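PDB 2FI9: outer membrane protein from Bartonella henselae, which is of unknown function, a small protein of the uncharacterised DUF498/DUF598 family that is named as an outer membrane protein. Local coordinates for residues A[14-19]-A[27-32]; A[81-86]-A[96-101]. All blocks are in the same frame, centred on the assembly; numbering follows the deposited sequence.

Contact 1: A[14-19]-A[27-32]; sequences GRAPID and RFADMS
The bond from D19 N to R27 O, at 2.7 Å, fastens the start of strand 18-22 to the end of strand 25-28, the first two strands of a three-stranded antiparallel beta meander. The touching parts run 139° apart and diverge from I18 back toward A16, before the strand begins: the CA atoms of I18 and F28 are 4.8 Å apart, those of A16 and A29 6.4 Å. The hydrogen bond is bent, 134° at the hydrogen; R27 also pairs through its backbone with A20, one step further into the hairpin. On the other segment a type I' turn from F28 to M31, with A29 and D30 both in the left-handed region, reverses the chain into strand 31-34.

Where the strands part, water takes over from direct pairing. One water donates to P17 O and to D19 OD2 and accepts from A29 N, 3.0 Å away; a second donates to the same D19 OD2 at 2.6 Å and accepts from D30 N. D19 CG lies beside its own backbone N (chi1 -59°), which directs the carboxylate along the widening gap to the turn, where two successive amides are reached through solvent. D19 OD2 and R27 NH2 are 6.7 Å apart, too far for a salt bridge. The side chains of I18 and F28 lie alongside each other and point the same way. I18 also packs on V107 of helix 103-115 and on I37 and C39 of strand 36-40, which places the hairpin against the main body. The delta methyl of I18, CD1, rests against F28 CB at 3.8 Å.

Contact 2: A[81-86]-A[96-101]; sequences LRLPEE and ISSDTM
T100 OG1 gives its proton to L81 O across 2.8 Å, the one hydrogen bond between the two segments. The donor approaches with a C=O...OG1 angle of 148° and stands 32° off the carbonyl plane. With chi1 at 61°, OG1 sits between the backbone N and carbonyl carbon of T100, while CG2 falls beside the N. Both branches face L81 O from one side: OG1 binds it, and T100 CG2 lies 3.5 Å from L81 O. The same methyl, T100 CG2, reaches L83 CB at 4.0 Å.

L83 makes the apolar half of the contact. Its CG extends anti to the backbone N, carrying the branched end along the strand until L83 CD2 meets S98 OG at 3.7 Å. S98 and T100, two residues apart on strand 97-101, thus present their side chains to the same partner. This strand is the outermost on its side of the five-stranded mixed sheet and closes a beta-alpha-beta unit with strand 71-75 and helix 85-93; 81-84 leads into that helix, whose first residues are E85 and E86, with P84 at the N-cap position.

Further out, L83 also packs on I74 of the neighbouring parallel strand and on L91 of the helix, and S98 touches L91 too. L83 O accepts a hydrogen bond from R88 NH1, while T76 OG1 bonds to L81 N, holding the residue whose carbonyl receives T100.

Contact 1 closes before contact 2 opens along the chain, and the two lie on opposite sides of its centre, with their own centres 24 Å apart and their nearest atoms about 11 Å apart. They share no sheet: contact 1 lies at the edge of the small antiparallel meander, where loop 14-17 runs into its first strand, whereas strand 97-101 is an outer strand of the five-stranded mixed sheet, bordered by 81-86. Helix 103-115 is common ground: I18 packs on it, and so does M101, in strand 97-101 but turned away from 81-86. The two contacts thus mark separate parts of one compact domain, an N-terminal hairpin and a later beta-alpha-beta crossover.

Contact 1: A[14-19]-A[27-32]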
loop_
_atom_site.group_PDB
_atom_site.type_symbol
_atom_site.label_atom_id
_atom_site.label_comp_id
_atom_site.label_asym_id
_atom_site.label_seq_id
_atom_site.Cartn_x
_atom_site.Cartn_y
_atom_site.Cartn_z
ATOM N N GLY A 14 12.365 -3.750 4.498
ATOM C CA GLY A 14 12.244 -2.314 4.268
ATOM C C GLY A 14 11.441 -2.081 2.999
ATOM O O GLY A 14 10.984 -3.036 2.372
ATOM N N ARG A 15 11.281 -0.825 2.606
ATOM C CA ARG A 15 10.616 -0.512 1.334
ATOM C C ARG A 15 11.577 -0.707 0.166
ATOM O O ARG A 15 12.776 -0.523 0.319
ATOM C CB ARG A 15 10.119 0.924 1.344
ATOM C CG ARG A 15 8.924 1.133 2.252
ATOM C CD ARG A 15 8.722 2.592 2.576
ATOM N NE ARG A 15 9.838 3.135 3.355
ATOM C CZ ARG A 15 9.933 4.410 3.716
ATOM N NH1 ARG A 15 8.980 5.281 3.369
ATOM N NH2 ARG A 15 10.975 4.815 4.429
ATOM N N ALA A 16 11.039 -1.060 -0.995
ATOM C CA ALA A 16 11.817 -1.184 -2.235
ATOM C C ALA A 16 10.913 -0.744 -3.375
ATOM O O ALA A 16 9.703 -0.834 -3.247
ATOM C CB ALA A 16 12.248 -2.631 -2.450
ATOM N N PRO A 17 11.484 -0.284 -4.503
ATOM C CA PRO A 17 10.558 -0.049 -5.623
ATOM C C PRO A 17 9.814 -1.335 -5.985
ATOM O O PRO A 17 10.375 -2.433 -5.862
ATOM C CB PRO A 17 11.475 0.371 -6.779
ATOM C CG PRO A 17 12.785 0.727 -6.152
ATOM C CD PRO A 17 12.874 0.068 -4.813
ATOM N N ILE A 18 8.562 -1.194 -6.403
ATOM C CA ILE A 18 7.782 -2.322 -6.896
ATOM C C ILE A 18 8.010 -2.374 -8.407
ATOM O O ILE A 18 7.573 -1.475 -9.142
ATOM C CB ILE A 18 6.270 -2.176 -6.547
ATOM C CG1 ILE A 18 6.047 -2.022 -5.039
ATOM C CG2 ILE A 18 5.445 -3.344 -7.111
ATOM C CD1 ILE A 18 6.791 -2.996 -4.153
ATOM N N ASP A 19 8.702 -3.423 -8.851
ATOM C CA ASP A 19 9.148 -3.542 -10.243
ATOM C C ASP A 19 8.077 -4.029 -11.223
ATOM O O ASP A 19 8.233 -3.859 -12.431
ATOM C CB ASP A 19 10.399 -4.424 -10.326
ATOM C CG ASP A 19 11.537 -3.875 -9.491
ATOM O OD1 ASP A 19 11.692 -2.637 -9.443
ATOM O OD2 ASP A 19 12.267 -4.665 -8.868
ATOM N N ARG A 27 6.256 -7.936 -8.146
ATOM C CA ARG A 27 7.685 -8.244 -8.170
ATOM C C ARG A 27 8.448 -7.090 -7.541
ATOM O O ARG A 27 8.201 -5.927 -7.858
ATOM C CB ARG A 27 8.186 -8.488 -9.593
ATOM C CG ARG A 27 7.418 -9.552 -10.360
ATOM C CD ARG A 27 8.024 -9.736 -11.732
ATOM N NE ARG A 27 9.280 -10.467 -11.613
ATOM C CZ ARG A 27 10.366 -10.266 -12.350
ATOM N NH1 ARG A 27 11.433 -11.011 -12.127
ATOM N NH2 ARG A 27 10.397 -9.333 -13.295
ATOM N N PHE A 28 9.361 -7.415 -6.635
ATOM C CA PHE A 28 10.163 -6.407 -5.951
ATOM C C PHE A 28 11.422 -7.048 -5.392
ATOM O O PHE A 28 11.389 -8.208 -4.958
ATOM C CB PHE A 28 9.371 -5.765 -4.805
ATOM C CG PHE A 28 8.737 -6.763 -3.872
ATOM C CD1 PHE A 28 9.406 -7.182 -2.720
ATOM C CD2 PHE A 28 7.466 -7.274 -4.138
ATOM C CE1 PHE A 28 8.824 -8.098 -1.841
ATOM C CE2 PHE A 28 6.879 -8.200 -3.268
ATOM C CZ PHE A 28 7.572 -8.611 -2.114
ATOM N N ALA A 29 12.526 -6.299 -5.409
ATOM C CA ALA A 29 13.744 -6.737 -4.728
ATOM C C ALA A 29 14.180 -8.125 -5.218
ATOM O O ALA A 29 14.604 -8.981 -4.422
ATOM C CB ALA A 29 13.501 -6.745 -3.209
ATOM N N ASP A 30 14.062 -8.334 -6.529
ATOM C CA ASP A 30 14.370 -9.622 -7.172
ATOM C C ASP A 30 13.576 -10.820 -6.634
ATOM O O ASP A 30 13.995 -11.972 -6.769
ATOM C CB ASP A 30 15.872 -9.898 -7.144
ATOM C CG ASP A 30 16.662 -8.851 -7.897
ATOM O OD1 ASP A 30 16.316 -8.576 -9.069
ATOM O OD2 ASP A 30 17.622 -8.300 -7.316
ATOM N N MET A 31 12.423 -10.532 -6.040
ATOM C CA MET A 31 11.519 -11.546 -5.527
ATOM C C MET A 31 10.166 -11.381 -6.241
ATOM O O MET A 31 9.894 -10.340 -6.859
ATOM C CB MET A 31 11.302 -11.349 -4.027
ATOM C CG MET A 31 12.422 -11.768 -3.075
ATOM S SD MET A 31 11.875 -11.275 -1.409
ATOM C CE MET A 31 10.188 -11.874 -1.389
ATOM N N SER A 32 9.339 -12.421 -6.147
ATOM C CA SER A 32 7.951 -12.403 -6.613
ATOM C C SER A 32 7.073 -12.767 -5.419
ATOM O O SER A 32 7.404 -13.673 -4.649
ATOM C CB SER A 32 7.766 -13.442 -7.712
ATOM O OG SER A 32 6.477 -13.361 -8.298
HETATM O O HOH W 1 12.830 -3.433 -6.160
HETATM O O HOH W 2 12.532 -7.219 -8.561
#

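Contact 2: A[81-86]-A[96-101]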
loop_
_atom_site.group_PDB
_atom_site.type_symbol
_atom_site.label_atom_id
_atom_site.label_comp_id
_atom_site.label_asym_id
_atom_site.label_seq_id
_atom_site.Cartn_x
_atom_site.Cartn_y
_atom_site.Cartn_z
ATOM N N LEU A 81 -11.433 3.205 -6.160
ATOM C CA LEU A 81 -12.562 3.062 -5.234
ATOM C C LEU A 81 -12.411 4.003 -4.047
ATOM O O LEU A 81 -11.300 4.329 -3.656
ATOM C CB LEU A 81 -12.639 1.622 -4.722
ATOM C CG LEU A 81 -12.717 0.512 -5.760
ATOM C CD1 LEU A 81 -12.889 -0.853 -5.077
ATOM C CD2 LEU A 81 -13.852 0.772 -6.763
ATOM N N ARG A 82 -13.535 4.440 -3.484
ATOM C CA ARG A 82 -13.541 5.325 -2.315
ATOM C C ARG A 82 -13.043 4.643 -1.068
ATOM O O ARG A 82 -13.290 3.463 -0.852
ATOM C CB ARG A 82 -14.966 5.846 -2.055
ATOM C CG ARG A 82 -15.509 6.724 -3.170
ATOM C CD ARG A 82 -14.822 8.103 -3.266
ATOM N NE ARG A 82 -14.406 8.647 -1.967
ATOM C CZ ARG A 82 -15.224 9.047 -0.995
ATOM N NH1 ARG A 82 -16.544 8.972 -1.140
ATOM N NH2 ARG A 82 -14.710 9.519 0.133
ATOM N N LEU A 83 -12.339 5.402 -0.244
ATOM C CA LEU A 83 -11.889 4.921 1.044
ATOM C C LEU A 83 -13.096 4.969 1.990
ATOM O O LEU A 83 -13.760 5.997 2.081
ATOM C CB LEU A 83 -10.773 5.820 1.560
ATOM C CG LEU A 83 -10.014 5.360 2.792
ATOM C CD1 LEU A 83 -9.390 3.999 2.542
ATOM C CD2 LEU A 83 -8.949 6.399 3.121
ATOM N N PRO A 84 -13.415 3.838 2.652
ATOM C CA PRO A 84 -14.558 3.790 3.562
ATOM C C PRO A 84 -14.398 4.791 4.705
ATOM O O PRO A 84 -13.274 5.079 5.136
ATOM C CB PRO A 84 -14.530 2.357 4.106
ATOM C CG PRO A 84 -13.682 1.574 3.144
ATOM C CD PRO A 84 -12.722 2.537 2.543
ATOM N N GLU A 85 -15.523 5.288 5.190
ATOM C CA GLU A 85 -15.596 6.301 6.242
ATOM C C GLU A 85 -14.747 5.935 7.479
ATOM O O GLU A 85 -13.995 6.758 8.002
ATOM C CB GLU A 85 -17.072 6.507 6.617
ATOM C CG GLU A 85 -17.344 7.514 7.727
ATOM C CD GLU A 85 -18.833 7.743 7.960
ATOM O OE1 GLU A 85 -19.668 7.125 7.263
ATOM O OE2 GLU A 85 -19.185 8.549 8.844
ATOM N N GLU A 86 -14.891 4.698 7.934
ATOM C CA GLU A 86 -14.184 4.174 9.095
ATOM C C GLU A 86 -12.661 4.300 8.960
ATOM O O GLU A 86 -11.972 4.662 9.912
ATOM C CB GLU A 86 -14.566 2.705 9.299
ATOM C CG GLU A 86 -16.039 2.476 9.639
ATOM C CD GLU A 86 -17.001 2.455 8.422
ATOM O OE1 GLU A 86 -16.623 2.759 7.263
ATOM O OE2 GLU A 86 -18.187 2.129 8.654
ATOM N N ILE A 96 -2.122 10.708 8.952
ATOM C CA ILE A 96 -1.609 10.166 7.710
ATOM C C ILE A 96 -2.467 10.673 6.567
ATOM O O ILE A 96 -3.685 10.469 6.557
ATOM C CB ILE A 96 -1.596 8.629 7.718
ATOM C CG1 ILE A 96 -0.697 8.110 8.857
ATOM C CG2 ILE A 96 -1.139 8.076 6.354
ATOM C CD1 ILE A 96 -0.861 6.650 9.102
ATOM N N SER A 97 -1.837 11.356 5.621
ATOM C CA SER A 97 -2.550 11.817 4.450
ATOM C C SER A 97 -2.621 10.642 3.461
ATOM O O SER A 97 -1.623 9.944 3.231
ATOM C CB SER A 97 -1.924 13.108 3.886
ATOM O OG SER A 97 -0.984 12.865 2.858
ATOM N N SER A 98 -3.807 10.372 2.933
ATOM C CA SER A 98 -3.991 9.166 2.142
ATOM C C SER A 98 -4.880 9.370 0.942
ATOM O O SER A 98 -5.707 10.286 0.903
ATOM C CB SER A 98 -4.512 8.012 3.014
ATOM O OG SER A 98 -5.812 8.289 3.511
ATOM N N ASP A 99 -4.711 8.510 -0.050
ATOM C CA ASP A 99 -5.528 8.617 -1.229
ATOM C C ASP A 99 -5.609 7.289 -1.951
ATOM O O ASP A 99 -4.709 6.465 -1.852
ATOM C CB ASP A 99 -5.010 9.705 -2.143
ATOM C CG ASP A 99 -6.096 10.285 -3.016
ATOM O OD1 ASP A 99 -7.319 10.018 -2.780
ATOM O OD2 ASP A 99 -5.724 11.013 -3.954
ATOM N N THR A 100 -6.711 7.086 -2.663
ATOM C CA THR A 100 -6.910 5.873 -3.418
ATOM C C THR A 100 -6.720 6.161 -4.908
ATOM O O THR A 100 -6.869 7.297 -5.359
ATOM C CB THR A 100 -8.319 5.316 -3.173
ATOM O OG1 THR A 100 -9.262 6.289 -3.603
ATOM C CG2 THR A 100 -8.557 5.039 -1.660
ATOM N N MET A 101 -6.432 5.106 -5.659
ATOM C CA MET A 101 -6.201 5.136 -7.136
ATOM C C MET A 101 -6.070 3.650 -7.496
ATOM O O MET A 101 -5.943 2.797 -6.595
ATOM C CB MET A 101 -4.874 5.873 -7.473
ATOM C CG MET A 101 -3.619 5.373 -6.667
ATOM S SD MET A 101 -2.203 6.508 -6.416
ATOM C CE MET A 101 -2.913 7.637 -5.205
#